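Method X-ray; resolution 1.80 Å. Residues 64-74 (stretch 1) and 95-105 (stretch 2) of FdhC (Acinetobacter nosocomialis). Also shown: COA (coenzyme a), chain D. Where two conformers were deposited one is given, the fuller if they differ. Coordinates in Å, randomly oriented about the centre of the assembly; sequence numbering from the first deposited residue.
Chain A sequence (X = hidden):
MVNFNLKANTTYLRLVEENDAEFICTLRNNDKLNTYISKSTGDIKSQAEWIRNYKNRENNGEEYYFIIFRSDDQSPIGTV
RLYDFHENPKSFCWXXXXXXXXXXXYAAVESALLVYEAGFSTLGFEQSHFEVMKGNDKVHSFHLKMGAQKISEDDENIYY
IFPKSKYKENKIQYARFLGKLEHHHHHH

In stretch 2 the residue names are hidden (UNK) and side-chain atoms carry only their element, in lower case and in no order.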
# COMPACT_ATOMS: atom_id res chain seq x y z
N TYR A 64 3.02 8.26 -5.82
CA TYR A 64 3.54 8.32 -4.48
C TYR A 64 3.90 6.95 -4.01
O TYR A 64 3.05 6.06 -3.99
CB TYR A 64 2.50 8.94 -3.55
CG TYR A 64 2.12 10.32 -3.97
CD1 TYR A 64 2.99 11.40 -3.77
CD2 TYR A 64 0.95 10.57 -4.66
CE1 TYR A 64 2.66 12.68 -4.23
CE2 TYR A 64 0.61 11.87 -5.09
CZ TYR A 64 1.49 12.91 -4.88
OH TYR A 64 1.20 14.20 -5.31
N TYR A 65 5.15 6.77 -3.64
CA TYR A 65 5.76 5.48 -3.33
C TYR A 65 6.36 5.58 -1.95
O TYR A 65 7.06 6.56 -1.69
CB TYR A 65 6.86 5.22 -4.32
CG TYR A 65 7.51 3.89 -4.39
CD1 TYR A 65 7.00 2.77 -3.78
CD2 TYR A 65 8.66 3.75 -5.15
CE1 TYR A 65 7.63 1.53 -3.92
CE2 TYR A 65 9.30 2.52 -5.30
CZ TYR A 65 8.78 1.41 -4.69
OH TYR A 65 9.42 0.13 -4.81
N PHE A 66 6.04 4.64 -1.07
CA PHE A 66 6.38 4.69 0.35
C PHE A 66 7.15 3.46 0.83
O PHE A 66 6.91 2.35 0.39
CB PHE A 66 5.12 4.80 1.23
CG PHE A 66 4.26 6.01 0.92
CD1 PHE A 66 3.34 5.96 -0.08
CD2 PHE A 66 4.36 7.15 1.67
CE1 PHE A 66 2.55 7.03 -0.41
CE2 PHE A 66 3.60 8.26 1.38
CZ PHE A 66 2.67 8.21 0.33
N ILE A 67 8.08 3.71 1.75
CA ILE A 67 8.62 2.67 2.60
C ILE A 67 7.67 2.56 3.82
O ILE A 67 7.23 3.59 4.32
CB ILE A 67 10.03 2.98 3.11
CG1 ILE A 67 10.97 3.30 1.95
CG2 ILE A 67 10.54 1.85 3.96
CD1 ILE A 67 11.15 2.19 0.93
N ILE A 68 7.39 1.31 4.19
CA ILE A 68 6.62 0.98 5.35
C ILE A 68 7.63 0.68 6.46
O ILE A 68 8.54 -0.14 6.24
CB ILE A 68 5.71 -0.23 5.14
CG1 ILE A 68 4.77 -0.07 3.92
CG2 ILE A 68 4.91 -0.47 6.42
CD1 ILE A 68 4.00 -1.34 3.56
N PHE A 69 7.43 1.28 7.63
CA PHE A 69 8.34 1.13 8.78
C PHE A 69 7.58 0.57 9.96
O PHE A 69 6.42 0.85 10.09
CB PHE A 69 8.92 2.49 9.22
CG PHE A 69 10.08 2.94 8.41
CD1 PHE A 69 9.87 3.72 7.23
CD2 PHE A 69 11.38 2.61 8.81
CE1 PHE A 69 10.98 4.13 6.47
CE2 PHE A 69 12.46 3.01 8.05
CZ PHE A 69 12.25 3.77 6.88
N ARG A 70 8.26 -0.22 10.79
CA ARG A 70 7.72 -0.53 12.12
C ARG A 70 8.12 0.55 13.14
O ARG A 70 9.28 1.01 13.21
CB ARG A 70 7.95 -1.96 12.53
CG ARG A 70 9.32 -2.37 12.86
CD ARG A 70 9.36 -3.84 13.14
NE ARG A 70 8.84 -4.09 14.49
CZ ARG A 70 8.40 -5.26 14.93
NH1 ARG A 70 8.32 -6.30 14.11
NH2 ARG A 70 7.97 -5.36 16.19
N SER A 71 7.09 1.04 13.83
CA SER A 71 7.18 2.14 14.76
C SER A 71 8.06 1.89 15.98
O SER A 71 8.59 2.84 16.50
CB SER A 71 5.79 2.44 15.33
OG SER A 71 4.95 2.81 14.27
N ASP A 72 8.11 0.67 16.47
CA ASP A 72 8.76 0.37 17.76
C ASP A 72 10.30 0.52 17.67
O ASP A 72 10.92 1.02 18.62
CB ASP A 72 8.30 -0.97 18.33
CG ASP A 72 8.72 -2.14 17.51
OD1 ASP A 72 9.28 -1.95 16.39
OD2 ASP A 72 8.44 -3.28 17.94
N ASP A 73 10.88 0.15 16.51
CA ASP A 73 12.32 0.29 16.27
C ASP A 73 12.73 1.07 15.02
O ASP A 73 13.91 1.16 14.68
CB ASP A 73 12.95 -1.10 16.22
CG ASP A 73 12.50 -1.91 15.05
OD1 ASP A 73 11.73 -1.41 14.22
OD2 ASP A 73 12.94 -3.04 14.93
N GLN A 74 11.76 1.68 14.37
CA GLN A 74 12.04 2.49 13.19
C GLN A 74 12.88 1.73 12.13
O GLN A 74 13.85 2.27 11.56
CB GLN A 74 12.66 3.87 13.58
CG GLN A 74 11.76 4.67 14.53
CD GLN A 74 12.12 4.39 15.98
OE1 GLN A 74 13.28 4.53 16.35
NE2 GLN A 74 11.18 3.92 16.78
N UNK A 95 -0.57 -0.72 -5.16
CA UNK A 95 0.13 -1.98 -5.26
C UNK A 95 1.57 -1.83 -4.87
O UNK A 95 1.90 -1.09 -3.91
N UNK A 96 2.46 -2.53 -5.58
CA UNK A 96 3.83 -2.72 -5.11
C UNK A 96 3.91 -3.03 -3.60
O UNK A 96 4.77 -2.50 -2.86
o UNK A 96 4.71 -1.20 -6.85
c UNK A 96 4.76 -1.57 -5.48
N UNK A 97 3.00 -3.89 -3.16
CA UNK A 97 2.65 -3.96 -1.74
C UNK A 97 3.38 -5.19 -1.22
O UNK A 97 3.02 -6.34 -1.57
c UNK A 97 -2.48 -5.87 1.92
n UNK A 97 0.37 -3.56 2.00
c UNK A 97 -1.61 -4.97 2.49
c UNK A 97 -0.44 -4.82 0.35
c UNK A 97 0.69 -4.10 -0.15
c UNK A 97 -2.34 -6.29 0.58
c UNK A 97 -1.32 -5.75 -0.22
c UNK A 97 -0.62 -4.43 1.69
c UNK A 97 1.16 -3.35 0.88
c UNK A 97 1.19 -4.15 -1.57
N UNK A 98 4.40 -4.94 -0.40
CA UNK A 98 5.29 -5.99 0.06
C UNK A 98 5.63 -5.76 1.53
O UNK A 98 5.94 -4.64 1.93
c UNK A 98 6.61 -6.08 -0.71
c UNK A 98 7.27 -7.39 -0.37
c UNK A 98 6.40 -6.05 -2.25
c UNK A 98 7.59 -5.73 -3.10
N UNK A 99 5.53 -6.83 2.31
CA UNK A 99 5.96 -6.78 3.73
C UNK A 99 6.92 -7.96 4.00
O UNK A 99 6.62 -9.08 3.60
c UNK A 99 2.60 -5.95 5.46
c UNK A 99 4.75 -6.87 4.63
c UNK A 99 3.87 -5.62 4.71
c UNK A 99 4.56 -4.42 5.36
N UNK A 100 8.03 -7.71 4.70
CA UNK A 100 9.02 -8.80 4.91
C UNK A 100 8.77 -9.46 6.26
O UNK A 100 7.82 -9.08 6.97
o UNK A 100 10.28 -7.18 6.94
c UNK A 100 10.84 -7.26 5.87
c UNK A 100 10.47 -8.27 4.80
n UNK A 100 11.81 -6.40 5.52
N UNK A 101 9.62 -10.42 6.62
CA UNK A 101 9.53 -11.14 7.91
C UNK A 101 9.47 -10.31 9.16
O UNK A 101 8.89 -10.75 10.14
o UNK A 101 11.67 -15.59 8.46
o UNK A 101 12.88 -13.76 8.13
c UNK A 101 10.48 -13.52 8.11
c UNK A 101 10.77 -12.04 8.08
c UNK A 101 11.77 -14.35 8.24
N UNK A 102 10.06 -9.13 9.14
CA UNK A 102 10.16 -8.27 10.35
C UNK A 102 8.94 -7.40 10.51
O UNK A 102 8.87 -6.61 11.41
c UNK A 102 11.46 -7.42 10.36
c UNK A 102 12.24 -5.50 11.96
n UNK A 102 12.36 -5.40 13.32
n UNK A 102 11.69 -7.38 12.91
c UNK A 102 12.02 -6.55 13.88
c UNK A 102 11.78 -6.75 11.69
N UNK A 103 7.93 -7.58 9.66
CA UNK A 103 6.71 -6.84 9.73
C UNK A 103 6.04 -7.05 11.10
O UNK A 103 6.16 -8.12 11.70
c UNK A 103 5.72 -7.31 8.60
c UNK A 103 5.21 -8.75 8.79
n UNK A 103 3.40 -11.39 6.69
c UNK A 103 3.97 -10.75 7.91
c UNK A 103 4.36 -9.28 7.66
N UNK A 104 5.32 -6.06 11.55
CA UNK A 104 4.43 -6.27 12.67
C UNK A 104 3.26 -7.12 12.22
O UNK A 104 2.99 -7.24 11.00
c UNK A 104 3.88 -4.96 13.23
o UNK A 104 3.31 -4.24 12.17
c UNK A 104 4.96 -4.10 13.84
N UNK A 105 2.58 -7.71 13.19
CA UNK A 105 1.55 -8.74 12.91
C UNK A 105 0.45 -8.23 11.96
O UNK A 105 0.07 -8.94 11.02
c UNK A 105 -1.33 -12.11 15.32
c UNK A 105 0.02 -10.41 14.03
c UNK A 105 0.88 -9.18 14.20
c UNK A 105 -0.35 -10.95 15.41
n UNK A 105 -0.80 -13.31 14.60
N1A COA D . -9.57 -7.57 9.79
C2A COA D . -8.86 -8.04 10.85
N3A COA D . -7.72 -8.72 10.71
C4A COA D . -7.21 -8.87 9.49
C5A COA D . -7.92 -8.34 8.29
C6A COA D . -9.17 -7.67 8.51
N6A COA D . -9.88 -7.17 7.50
N7A COA D . -7.18 -8.65 7.24
C8A COA D . -6.10 -9.32 7.69
N9A COA D . -6.14 -9.46 9.05
C1B COA D . -5.12 -10.10 9.91
C2B COA D . -4.68 -11.43 9.27
O2B COA D . -5.53 -12.53 9.62
C3B COA D . -3.28 -11.55 9.75
O3B COA D . -3.33 -11.99 11.11
P3B COA D . -2.90 -13.49 11.50
O7A COA D . -1.45 -13.28 11.95
O8A COA D . -3.91 -13.60 12.60
O9A COA D . -3.08 -14.35 10.27
C4B COA D . -2.78 -10.12 9.74
O4B COA D . -3.94 -9.30 9.95
C5B COA D . -1.98 -9.78 8.50
O5B COA D . -2.75 -10.00 7.34
P1A COA D . -2.25 -11.02 6.25
O1A COA D . -3.38 -11.23 5.26
O2A COA D . -1.44 -12.17 6.78
O3A COA D . -1.20 -10.20 5.33
P2A COA D . 0.34 -10.29 5.14
O4A COA D . 1.12 -9.99 6.39
O5A COA D . 0.74 -11.56 4.42
O6A COA D . 0.63 -9.07 4.16
CBP COA D . 1.23 -8.84 1.81
CCP COA D . 0.12 -9.13 2.84
CDP COA D . 0.61 -8.98 0.45
CEP COA D . 1.77 -7.42 1.99
CAP COA D . 2.38 -9.85 2.02
OAP COA D . 1.74 -11.17 2.12
C9P COA D . 3.42 -9.81 0.97
O9P COA D . 4.38 -9.01 0.92
N8P COA D . 3.25 -10.74 0.01
C7P COA D . 4.15 -10.82 -1.08
C6P COA D . 4.09 -9.70 -2.08
C5P COA D . 2.73 -9.69 -2.75
O5P COA D . 2.29 -10.75 -3.23
N4P COA D . 2.08 -8.55 -2.75
C3P COA D . 0.70 -8.44 -3.24
C2P COA D . 0.63 -8.43 -4.78
S1P COA D . -1.13 -8.57 -5.28

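Position 95 has backbone atoms and no side-chain atom. It touches nothing on stretch 1. It is Gly95.

Position 96 has one carbon, then one oxygen. The carbon CB lies 4.5 Å from CE1 of Tyr65. A short side chain ending in a single oxygen is serine: Ser96.

Position 97 has one carbon, then fused five- and six-membered rings with eight carbons and one nitrogen. CB points away from stretch 1, but the ring edge comes back to meet Ile68. This is an indole, so the residue is Trp97. Trp97 CD1 is 4.4 Å from CD1 of Ile68. CEP of coenzyme A lies over one ring face, and Trp97 O accepts a hydrogen bond from COA N4P at 2.7 Å.

Position 98 has four carbons, forked at the first, with one arm two carbons long. The side chain stays clear of stretch 1. That is isoleucine, Ile98. Its backbone O is 4.2 Å from CD1 of Ile68.

Position 99 has four carbons, forked at the second. One tip touches CD1 of Ile68. This is Leu99. Leu99 CD2 lies 3.6 Å from Ile68 CD1. Leu99 N donates to COA O9P at 2.8 Å.

Position 100 has two carbons, the second carrying one oxygen and one nitrogen. It does not reach stretch 1. The amide gives Asn100. It opens a type I turn that ends at position 103.

Position 101 has three carbons, the third carrying two oxygens. It is exposed and without contact to stretch 1. It is Glu101.

Position 102 has one carbon, then a five-membered ring of three carbons and two nitrogens. The ring stacks on the guanidinium of Arg70 and meets Asp73 at its edge. This imidazole is His102. His102 NE2 donates to OD2 of Asp73 at 2.9 Å.

Position 103 has four carbons in a row ending in nitrogen. CB points away from stretch 1. It is Lys103, and Lys103 NZ hydrogen-bonds to COA O4A at 2.7 Å.

Position 104 has one carbon carrying one oxygen and one carbon. It packs on Arg70. It is Thr104, with CG2 3.8 Å from CZ of Arg70.

Position 105 has four carbons in a row ending in nitrogen. The side chain does not touch stretch 1. It is Lys105; Lys105 NZ hydrogen-bonds to COA O7A at 2.7 Å.

The two strands run nearly parallel, with Ile68 packing on Leu99 and Trp97. Beyond them, Arg70 dominates. Its NH1 donates to His102 O at 2.8 Å, while His102 and Thr104 cover opposite faces of the guanidinium. Asp72 OD2 holds Arg70 NH2 at 2.8 Å in a salt bridge, which helps fix the group between them.

Stretch 2 (95-105) GSWILNEHKTK
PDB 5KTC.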